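Local coordinates for protein TIR domain-containing adapter molecule 1 (Homo sapiens, PDB 4BSX) that serves as a Toll-like receptor signalling adaptor in innate immunity, inducing interferon-beta, and has a helical N-terminal domain structurally similar to IFIT proteins, at residues 117-121 and 142-147. The protein carries 2 engineered substitutions. Numbering follows the deposited sequence.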
loop_
_atom_site.group_PDB
_atom_site.type_symbol
_atom_site.label_atom_id
_atom_site.label_comp_id
_atom_site.label_asym_id
_atom_site.label_seq_id
_atom_site.Cartn_x
_atom_site.Cartn_y
_atom_site.Cartn_z
ATOM N N ARG A 117 -3.977 10.926 3.111
ATOM C CA ARG A 117 -4.218 9.776 3.970
ATOM C C ARG A 117 -5.662 9.722 4.451
ATOM O O ARG A 117 -6.231 8.641 4.564
ATOM C CB ARG A 117 -3.328 9.839 5.192
ATOM C CG ARG A 117 -3.595 8.715 6.194
ATOM C CD ARG A 117 -2.971 9.034 7.526
ATOM N NE ARG A 117 -3.494 10.303 7.997
ATOM C CZ ARG A 117 -2.813 11.180 8.722
ATOM N NH1 ARG A 117 -1.562 10.920 9.099
ATOM N NH2 ARG A 117 -3.402 12.320 9.068
ATOM N N ASP A 118 -6.220 10.889 4.781
ATOM C CA ASP A 118 -7.551 10.990 5.383
ATOM C C ASP A 118 -8.583 10.542 4.375
ATOM O O ASP A 118 -9.481 9.737 4.666
ATOM C CB ASP A 118 -7.851 12.449 5.774
ATOM C CG ASP A 118 -7.095 12.906 7.019
ATOM O OD1 ASP A 118 -6.475 12.069 7.715
ATOM O OD2 ASP A 118 -7.155 14.109 7.328
ATOM N N VAL A 119 -8.467 11.099 3.184
ATOM C CA VAL A 119 -9.348 10.743 2.082
ATOM C C VAL A 119 -9.292 9.233 1.842
ATOM O O VAL A 119 -10.334 8.599 1.694
ATOM C CB VAL A 119 -8.959 11.490 0.804
ATOM C CG1 VAL A 119 -9.715 10.942 -0.409
ATOM C CG2 VAL A 119 -9.217 12.970 0.977
ATOM N N ALA A 120 -8.093 8.645 1.832
ATOM C CA ALA A 120 -7.952 7.179 1.670
ATOM C C ALA A 120 -8.647 6.335 2.791
ATOM O O ALA A 120 -9.340 5.348 2.489
ATOM C CB ALA A 120 -6.450 6.790 1.500
ATOM N N TYR A 121 -8.496 6.720 4.063
ATOM C CA TYR A 121 -9.198 6.004 5.122
ATOM C C TYR A 121 -10.732 6.113 4.923
ATOM O O TYR A 121 -11.459 5.147 5.079
ATOM C CB TYR A 121 -8.714 6.410 6.529
ATOM C CG TYR A 121 -7.544 5.509 6.978
ATOM C CD1 TYR A 121 -7.750 4.195 7.198
ATOM C CD2 TYR A 121 -6.240 5.970 7.071
ATOM C CE1 TYR A 121 -6.768 3.362 7.531
ATOM C CE2 TYR A 121 -5.219 5.116 7.422
ATOM C CZ TYR A 121 -5.504 3.803 7.649
ATOM O OH TYR A 121 -4.565 2.864 8.038
ATOM N N GLU A 142 -8.663 1.831 13.394
ATOM C CA GLU A 142 -7.428 2.222 12.692
ATOM C C GLU A 142 -7.521 3.605 12.036
ATOM O O GLU A 142 -6.626 4.418 12.113
ATOM C CB GLU A 142 -7.076 1.163 11.651
ATOM C CG GLU A 142 -5.950 1.553 10.737
ATOM C CD GLU A 142 -5.566 0.413 9.843
ATOM O OE1 GLU A 142 -5.808 -0.730 10.295
ATOM O OE2 GLU A 142 -5.051 0.676 8.703
ATOM N N ALA A 143 -8.620 3.901 11.397
ATOM C CA ALA A 143 -8.706 5.181 10.738
ATOM C C ALA A 143 -8.604 6.287 11.768
ATOM O O ALA A 143 -7.941 7.289 11.530
ATOM C CB ALA A 143 -10.016 5.300 9.928
ATOM N N ARG A 144 -9.289 6.123 12.902
ATOM C CA ARG A 144 -9.404 7.183 13.903
ATOM C C ARG A 144 -8.032 7.471 14.496
ATOM O O ARG A 144 -7.649 8.625 14.694
ATOM C CB ARG A 144 -10.384 6.785 15.005
ATOM C CG ARG A 144 -10.597 7.841 16.103
ATOM C CD ARG A 144 -11.598 7.362 17.178
ATOM N NE ARG A 144 -11.132 6.174 17.907
ATOM C CZ ARG A 144 -10.360 6.201 18.999
ATOM N NH1 ARG A 144 -9.941 7.354 19.514
ATOM N NH2 ARG A 144 -9.993 5.058 19.583
ATOM N N ASN A 145 -7.312 6.389 14.753
ATOM C CA ASN A 145 -5.983 6.428 15.334
ATOM C C ASN A 145 -4.923 7.011 14.407
ATOM O O ASN A 145 -4.030 7.721 14.861
ATOM C CB ASN A 145 -5.579 5.001 15.717
ATOM C CG ASN A 145 -4.222 4.926 16.364
ATOM O OD1 ASN A 145 -3.207 4.787 15.684
ATOM N ND2 ASN A 145 -4.198 4.989 17.704
ATOM N N ARG A 146 -4.995 6.696 13.112
ATOM C CA ARG A 146 -3.951 7.163 12.181
ATOM C C ARG A 146 -4.303 8.529 11.652
ATOM O O ARG A 146 -3.424 9.271 11.251
ATOM C CB ARG A 146 -3.722 6.219 10.992
ATOM C CG ARG A 146 -3.427 4.739 11.362
ATOM C CD ARG A 146 -1.954 4.408 11.541
ATOM N NE ARG A 146 -1.714 2.962 11.640
ATOM C CZ ARG A 146 -1.638 2.117 10.600
ATOM N NH1 ARG A 146 -1.792 2.532 9.326
ATOM N NH2 ARG A 146 -1.419 0.820 10.831
ATOM N N CYS A 147 -5.575 8.894 11.652
ATOM C CA CYS A 147 -5.931 10.166 11.035
ATOM C C CYS A 147 -5.996 11.302 12.034
ATOM O O CYS A 147 -6.056 12.470 11.634
ATOM C CB CYS A 147 -7.233 10.048 10.251
ATOM S SG CYS A 147 -7.024 9.150 8.710
#
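Arg-117 lies against the C-terminal end of helix 136-147, which forms an antiparallel helical hairpin with helix 114-130 (segment axes 176° apart) in TRIF's IFIT-like N-terminal domain. The carbonyl O of Arg-146 sits over the centre of the Arg-117 guanidinium, 3.2 Å from CZ; this is a face contact, with no N-H aimed at the oxygen. Asp-118 OD1 instead meets the guanidinium edge in plane, through weak bonds from NE and NH2 that form a salt bridge. With an alanine in place of Arg-117, Asp-118 OD1 would probably lose its charged mate and the Arg-146 carbonyl its flat cover. Asp-118 OD1 also comes within 3.1 Å of Cys-147 SG. One turn on, Tyr-121 is a knob in a hole made by Glu-142, Ala-143, Arg-146 and Cys-147. Ala-143 CA makes a CH-pi contact over the face of the Tyr-121 ring, 4.1 Å from its centroid, while Cys-147 SG approaches obliquely, 3.7 Å from Tyr-121 CD2. Glu-142's extended chain carries its carboxylate to the hydroxyl. Trp-97 and Arg-101 of helix 96-108 also bind that carboxylate. Tyr-121 OH donates to Glu-142 OE2; the 2.3 Å length is doubtfully short, but ring and carboxylate planes stand 75° apart.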